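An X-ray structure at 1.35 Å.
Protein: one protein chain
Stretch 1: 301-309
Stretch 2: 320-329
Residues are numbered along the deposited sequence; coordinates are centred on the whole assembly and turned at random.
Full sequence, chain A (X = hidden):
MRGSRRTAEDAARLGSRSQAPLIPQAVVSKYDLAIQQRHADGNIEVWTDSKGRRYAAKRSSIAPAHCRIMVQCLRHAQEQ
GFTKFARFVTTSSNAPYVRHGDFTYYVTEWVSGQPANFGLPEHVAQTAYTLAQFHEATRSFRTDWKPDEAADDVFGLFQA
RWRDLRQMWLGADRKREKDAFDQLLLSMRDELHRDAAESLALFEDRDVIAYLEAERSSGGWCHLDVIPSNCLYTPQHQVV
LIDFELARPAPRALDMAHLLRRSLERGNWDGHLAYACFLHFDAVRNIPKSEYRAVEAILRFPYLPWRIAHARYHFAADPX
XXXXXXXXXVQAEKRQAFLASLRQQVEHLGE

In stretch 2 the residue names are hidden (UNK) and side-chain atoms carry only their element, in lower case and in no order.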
# COMPACT_ATOMS: atom_id res chain seq x y z
N PHE A 301 -4.27 11.83 10.48
CA PHE A 301 -3.90 12.88 9.53
C PHE A 301 -4.91 12.91 8.37
O PHE A 301 -5.26 11.83 7.87
CB PHE A 301 -2.53 12.65 8.93
CG PHE A 301 -2.01 13.86 8.23
CD1 PHE A 301 -1.29 14.84 8.93
CD2 PHE A 301 -2.28 14.05 6.88
CE1 PHE A 301 -0.85 15.97 8.28
CE2 PHE A 301 -1.84 15.18 6.23
CZ PHE A 301 -1.12 16.15 6.93
N PRO A 302 -5.35 14.09 7.93
CA PRO A 302 -6.29 14.20 6.80
C PRO A 302 -5.59 14.02 5.44
O PRO A 302 -5.43 14.96 4.65
CB PRO A 302 -6.90 15.59 6.99
CG PRO A 302 -5.78 16.39 7.58
CD PRO A 302 -5.02 15.43 8.48
N TYR A 303 -5.14 12.80 5.22
CA TYR A 303 -4.34 12.46 4.06
C TYR A 303 -5.08 12.67 2.74
O TYR A 303 -4.52 13.21 1.81
CB TYR A 303 -3.95 10.98 4.16
CG TYR A 303 -3.26 10.45 2.94
CD1 TYR A 303 -1.92 10.73 2.67
CD2 TYR A 303 -3.96 9.65 2.04
CE1 TYR A 303 -1.30 10.24 1.53
CE2 TYR A 303 -3.34 9.14 0.91
CZ TYR A 303 -2.02 9.42 0.66
OH TYR A 303 -1.48 8.90 -0.50
N LEU A 304 -6.34 12.26 2.69
CA LEU A 304 -7.04 12.36 1.41
C LEU A 304 -7.28 13.82 1.00
O LEU A 304 -6.99 14.19 -0.14
CB LEU A 304 -8.32 11.48 1.40
CG LEU A 304 -9.28 11.45 0.22
CD1 LEU A 304 -9.93 10.08 0.10
CD2 LEU A 304 -10.36 12.50 0.46
N PRO A 305 -7.81 14.66 1.91
CA PRO A 305 -7.90 16.07 1.54
C PRO A 305 -6.56 16.68 1.10
O PRO A 305 -6.53 17.46 0.15
CB PRO A 305 -8.44 16.73 2.81
CG PRO A 305 -9.24 15.66 3.45
CD PRO A 305 -8.48 14.39 3.19
N TRP A 306 -5.48 16.34 1.81
CA TRP A 306 -4.16 16.82 1.42
C TRP A 306 -3.86 16.37 -0.01
O TRP A 306 -3.47 17.16 -0.85
CB TRP A 306 -3.04 16.36 2.39
CG TRP A 306 -1.76 16.59 1.73
CD1 TRP A 306 -1.15 17.80 1.49
CD2 TRP A 306 -1.02 15.62 0.99
NE1 TRP A 306 -0.05 17.62 0.70
CE2 TRP A 306 0.03 16.30 0.35
CE3 TRP A 306 -1.15 14.24 0.80
CZ2 TRP A 306 0.97 15.64 -0.42
CZ3 TRP A 306 -0.22 13.60 0.03
CH2 TRP A 306 0.82 14.30 -0.57
N ARG A 307 -4.02 15.08 -0.25
CA ARG A 307 -3.60 14.51 -1.55
C ARG A 307 -4.39 15.10 -2.74
O ARG A 307 -3.82 15.46 -3.77
CB ARG A 307 -3.70 12.98 -1.52
CG ARG A 307 -3.15 12.33 -2.79
CD ARG A 307 -3.39 10.82 -2.90
NE ARG A 307 -4.68 10.37 -2.38
CZ ARG A 307 -5.77 10.09 -3.09
NH1 ARG A 307 -5.79 10.22 -4.41
NH2 ARG A 307 -6.87 9.69 -2.46
N ILE A 308 -5.70 15.18 -2.56
CA ILE A 308 -6.60 15.71 -3.57
C ILE A 308 -6.34 17.21 -3.81
O ILE A 308 -6.22 17.66 -4.94
CB ILE A 308 -8.08 15.51 -3.14
CG1 ILE A 308 -8.39 14.03 -2.92
CG2 ILE A 308 -9.03 16.15 -4.14
CD1 ILE A 308 -9.58 13.89 -2.00
N ALA A 309 -6.21 17.98 -2.72
CA ALA A 309 -5.91 19.41 -2.90
C ALA A 309 -4.51 19.61 -3.53
O ALA A 309 -4.33 20.50 -4.37
CB ALA A 309 -6.01 20.15 -1.57
N UNK A 320 -12.74 14.85 -10.86
CA UNK A 320 -12.63 13.74 -9.91
C UNK A 320 -12.22 14.19 -8.52
O UNK A 320 -12.56 13.53 -7.54
o UNK A 320 -10.35 13.13 -10.51
c UNK A 320 -11.68 12.66 -10.41
N UNK A 321 -11.47 15.29 -8.45
CA UNK A 321 -11.04 15.83 -7.16
C UNK A 321 -12.23 16.31 -6.35
O UNK A 321 -12.28 16.13 -5.14
c UNK A 321 -8.07 17.64 -8.80
o UNK A 321 -8.56 18.77 -8.88
c UNK A 321 -8.75 16.55 -8.00
c UNK A 321 -10.06 16.99 -7.39
n UNK A 321 -6.95 17.30 -9.43
N UNK A 322 -13.18 16.96 -7.00
CA UNK A 322 -14.39 17.41 -6.31
C UNK A 322 -15.20 16.22 -5.84
O UNK A 322 -15.66 16.19 -4.68
c UNK A 322 -16.26 19.60 -5.16
c UNK A 322 -15.23 18.37 -7.15
c UNK A 322 -17.33 19.67 -7.43
c UNK A 322 -16.52 18.83 -6.47
N UNK A 323 -15.35 15.21 -6.70
CA UNK A 323 -16.04 13.96 -6.30
C UNK A 323 -15.39 13.42 -5.02
O UNK A 323 -16.08 13.08 -4.06
c UNK A 323 -15.98 12.85 -7.38
o UNK A 323 -16.32 12.58 -9.72
c UNK A 323 -16.65 13.22 -8.69
o UNK A 323 -17.50 14.13 -8.69
N UNK A 324 -14.06 13.34 -5.01
CA UNK A 324 -13.35 12.77 -3.86
C UNK A 324 -13.51 13.60 -2.58
O UNK A 324 -13.75 13.05 -1.51
c UNK A 324 -11.88 12.60 -4.18
N UNK A 325 -13.43 14.93 -2.71
CA UNK A 325 -13.57 15.78 -1.53
C UNK A 325 -15.01 15.77 -1.01
O UNK A 325 -15.25 15.78 0.21
c UNK A 325 -12.72 19.51 -1.04
c UNK A 325 -11.79 17.59 0.24
c UNK A 325 -13.11 17.20 -1.85
c UNK A 325 -12.95 18.08 -0.61
N UNK A 326 -15.98 15.67 -1.93
CA UNK A 326 -17.38 15.55 -1.54
C UNK A 326 -17.62 14.27 -0.73
O UNK A 326 -18.29 14.29 0.31
o UNK A 326 -19.15 15.90 -5.44
c UNK A 326 -18.49 16.93 -3.38
c UNK A 326 -18.33 15.56 -2.74
n UNK A 326 -19.80 18.00 -5.07
c UNK A 326 -19.17 16.91 -4.73
N UNK A 327 -17.05 13.16 -1.20
CA UNK A 327 -17.19 11.91 -0.46
C UNK A 327 -16.52 11.98 0.90
O UNK A 327 -17.04 11.44 1.87
c UNK A 327 -16.63 10.72 -1.25
o UNK A 327 -17.29 8.04 -2.26
c UNK A 327 -16.57 8.16 -1.26
c UNK A 327 -16.59 9.43 -0.43
n UNK A 327 -15.76 7.19 -0.83
N UNK A 328 -15.36 12.65 0.99
CA UNK A 328 -14.71 12.80 2.28
C UNK A 328 -15.62 13.59 3.24
O UNK A 328 -15.77 13.24 4.40
c UNK A 328 -12.57 13.60 3.41
o UNK A 328 -10.35 13.72 6.91
c UNK A 328 -13.38 13.53 2.12
c UNK A 328 -11.71 12.58 3.76
c UNK A 328 -11.10 13.69 5.76
c UNK A 328 -10.98 12.62 4.94
c UNK A 328 -12.70 14.67 4.28
c UNK A 328 -11.95 14.72 5.44
N UNK A 329 -16.23 14.65 2.74
CA UNK A 329 -17.12 15.47 3.55
C UNK A 329 -18.33 14.66 4.04
O UNK A 329 -18.73 14.75 5.20
c UNK A 329 -17.59 16.68 2.77

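Position 320 carries one carbon followed by one oxygen, and makes no contact with stretch 1; a lone hydroxyl on CB without a second branch is Ser-320. Position 321 has three carbons in a row, the third bearing one oxygen and one nitrogen. CB of 321 lies 3.5 Å from CG2 of Ile-308, while both ends of the amide are hydrogen-bonded outside this contact. That terminal amide after two further carbons identifies Gln-321.

Position 322 shows four carbons forked at the second, with CA-to-CB pointing away from stretch 1: Leu-322. Position 323 has two carbons, the second holding two oxygens, exposed and making no contact here; this short carboxylate is Asp-323.

At position 324 a single carbon completes the side chain. CB of 324 points toward stretch 1 and meets CD1 of Ile-308 at 3.4 Å; the residue is Ala-324. Position 325 again has four carbons forked at the second; its CA-to-CB bond runs sideways, but the end comes nearer, placing one branch end of 325 4.3 Å from CB of Pro-305. The fork gives Leu-325, and that branch end is CD1.

Positions 326 and 327 each have three carbons ending in one oxygen and one nitrogen, both exposed and without contact to stretch 1. They are Gln-326 and Gln-327. Position 328 has one carbon leading to a six-carbon ring that bears an oxygen. CG of Pro-305 sits 3.5 Å from the centroid of the 328 ring, 11° off its normal, a CH-pi contact over the face; CD2 of Leu-304 approaches the same ring obliquely, and CB of Pro-302 lies near the ring oxygen. The phenol is that of Tyr-328: CD2 of Leu-304 is 3.6 Å from CD1 of Tyr-328, and CB of Pro-302 is 3.9 Å from OH of Tyr-328. Position 329 has one carbon, remote from stretch 1: Ala-329.

The contact joins two nearly antiparallel helices, 164° between their directions and 9.8 Å apart at closest approach. Backbone hydrogen bonds such as Ile-308 N to Leu-304 O (2.9 Å) and Tyr-328 N to Ala-324 O (3.0 Å) run within each helix; none crosses between them. Packing therefore carries the contact, with 373 Å² buried in total. Ile-308 packs close against the opposing helix: its CG2 is 3.4 Å from O of Gln-321 and its CD1 3.4 Å from CB of Ala-324. Nearer the start of the first helix, the ring of Tyr-328 packs beside Leu-304 and Pro-305. Ile-308 and Tyr-328 have the largest covered areas, 89 and 75 Å².

Stretch 2 320-329: SQLDALQQYA
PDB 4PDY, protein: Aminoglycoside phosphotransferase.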